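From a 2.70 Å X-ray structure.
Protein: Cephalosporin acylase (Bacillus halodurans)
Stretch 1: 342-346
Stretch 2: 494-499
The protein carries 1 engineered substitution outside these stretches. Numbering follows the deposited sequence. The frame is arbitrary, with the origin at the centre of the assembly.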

# COMPACT_ATOMS: atom_id res chain seq x y z
N GLY D 342 19.56 15.90 20.52
CA GLY D 342 18.39 16.41 21.24
C GLY D 342 17.09 15.92 20.65
O GLY D 342 17.00 14.78 20.16
N GLU D 343 16.07 16.77 20.69
CA GLU D 343 14.78 16.44 20.10
C GLU D 343 14.65 17.07 18.71
O GLU D 343 13.95 16.55 17.85
CB GLU D 343 13.63 16.89 21.01
CG GLU D 343 12.32 16.17 20.73
CD GLU D 343 11.20 16.60 21.66
OE1 GLU D 343 11.48 17.29 22.66
OE2 GLU D 343 10.04 16.24 21.38
N GLN D 344 15.34 18.19 18.52
CA GLN D 344 15.37 18.86 17.23
C GLN D 344 16.55 18.36 16.40
O GLN D 344 17.56 17.96 16.95
CB GLN D 344 15.45 20.38 17.40
CG GLN D 344 14.10 21.05 17.67
CD GLN D 344 13.14 20.97 16.49
OE1 GLN D 344 13.45 21.40 15.38
NE2 GLN D 344 11.95 20.42 16.74
N ALA D 345 16.40 18.40 15.08
CA ALA D 345 17.42 17.91 14.16
C ALA D 345 18.63 18.83 14.16
O ALA D 345 18.54 19.98 13.77
CB ALA D 345 16.86 17.79 12.77
N LEU D 346 19.76 18.30 14.60
CA LEU D 346 20.99 19.07 14.74
C LEU D 346 21.68 19.37 13.41
O LEU D 346 21.47 18.67 12.43
CB LEU D 346 21.96 18.36 15.70
CG LEU D 346 22.35 16.90 15.41
CD1 LEU D 346 23.61 16.78 14.58
CD2 LEU D 346 22.49 16.10 16.70
N VAL D 494 10.09 15.74 9.73
CA VAL D 494 10.14 17.12 9.22
C VAL D 494 9.76 18.14 10.30
O VAL D 494 10.37 19.21 10.41
CB VAL D 494 9.25 17.31 7.96
CG1 VAL D 494 9.35 18.73 7.42
CG2 VAL D 494 9.63 16.32 6.89
N ARG D 495 8.75 17.78 11.10
CA ARG D 495 8.32 18.59 12.22
C ARG D 495 9.42 18.66 13.28
O ARG D 495 9.50 19.62 14.03
CB ARG D 495 7.03 18.04 12.82
CG ARG D 495 5.79 18.43 12.05
CD ARG D 495 4.53 17.95 12.74
NE ARG D 495 3.97 16.75 12.13
CZ ARG D 495 4.02 15.53 12.66
NH1 ARG D 495 4.61 15.33 13.84
NH2 ARG D 495 3.47 14.51 12.01
N ARG D 496 10.29 17.65 13.31
CA ARG D 496 11.46 17.64 14.19
C ARG D 496 12.68 18.29 13.54
O ARG D 496 13.79 18.24 14.08
CB ARG D 496 11.78 16.23 14.67
CG ARG D 496 10.78 15.70 15.69
CD ARG D 496 10.99 14.23 15.92
NE ARG D 496 12.01 13.95 16.93
CZ ARG D 496 11.78 13.26 18.04
NH1 ARG D 496 10.57 12.77 18.29
NH2 ARG D 496 12.77 13.04 18.91
N GLY D 497 12.48 18.91 12.38
CA GLY D 497 13.52 19.76 11.81
C GLY D 497 14.27 19.23 10.61
O GLY D 497 14.97 19.99 9.93
N HIS D 498 14.13 17.93 10.35
CA HIS D 498 14.83 17.29 9.23
C HIS D 498 14.30 17.77 7.89
O HIS D 498 13.09 17.82 7.67
CB HIS D 498 14.67 15.77 9.30
CG HIS D 498 15.35 15.14 10.47
ND1 HIS D 498 16.70 14.83 10.48
CD2 HIS D 498 14.87 14.74 11.67
CE1 HIS D 498 17.02 14.27 11.63
NE2 HIS D 498 15.93 14.21 12.37
N LYS D 499 15.22 18.14 7.00
CA LYS D 499 14.86 18.48 5.62
C LYS D 499 14.76 17.19 4.81
O LYS D 499 15.69 16.81 4.12
CB LYS D 499 15.88 19.43 4.99
CG LYS D 499 16.01 20.82 5.65
CD LYS D 499 14.90 21.78 5.24
CE LYS D 499 14.91 23.06 6.08
NZ LYS D 499 14.37 22.87 7.46

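The most striking feature of this contact is the methyl group of A345, which sits almost exactly on the axis of the H498 imidazole. Its CB lies 3.6 Å from the centroid of the H498 ring and only 3° off the ring normal, a CH-π contact over the face. The polarized C-H bonds of a methyl group are weakly attracted to the π electrons of an aromatic ring, and a small side chain can approach the ring closely enough to profit from this. H498 reaches this position with chi1 at -66° (m) and chi2 at -83°; its CA-to-CB bond points sideways, but the end of the side chain comes nearer to the first stretch. H498 NE2 is hydrogen-bonded elsewhere in the structure, so that polar atom is satisfied although the residue is buried. A345 is buried as well.

The two segments meet as irregular backbone rather than as paired strands. Stretch 1 has no regular helix or strand, and stretch 2 enters from a helix and continues into a turn, where G497 N donates a hydrogen bond to V494 O at 2.9 Å. The two segments come close at Q344 and R496, and again at A345 and G497, whose CA atoms are 4.9 Å apart. The principal polar link is the hydrogen bond from A345 N to R496 O, 2.8 Å long with an angle of 142° at the hydrogen. It satisfies two main-chain groups without calling on any side chain. The same carbonyl receives a CA-H...O contact, with Q344 CA 3.6 Å from R496 O.

G497 suits its place for two reasons. Its phi of 107° and psi of -14° would jam a CB against the carbonyl oxygen of R496, which by itself calls for glycine. A CB there would also point toward the first stretch, lying 3.0 Å from Q344 OE1 and 3.3 Å from A345 CB. Without one, the backbone can pass close to the alanine, whose CB is 3.7 Å from G497 C.

R496 extends the contact toward E343. Its NE makes a weak hydrogen bond to E343 O, 3.4 Å long with an angle of 125°. The E343 side chain contributes its aliphatic part: CG lies over one face of the guanidinium and is 3.6 Å from R496 NH2. E343 O sits on that same side, well out of the guanidinium plane, and this poor direction goes with the weakness of the bond. Arginine suits the place because its long side chain brings both NE and the flat guanidinium face to E343. E343 is poorly ordered, so the position of its side chain deserves caution.

Q344 starts away from stretch 2, but its m, m conformation brings the end of the side chain nearer. Its OE1 is 3.4 Å from R496 O, yet this is no hydrogen bond, because both atoms are acceptors. Q344 is exposed, so its polar amide need not be paired within this contact, and none of its atoms hydrogen-bonds to stretch 2.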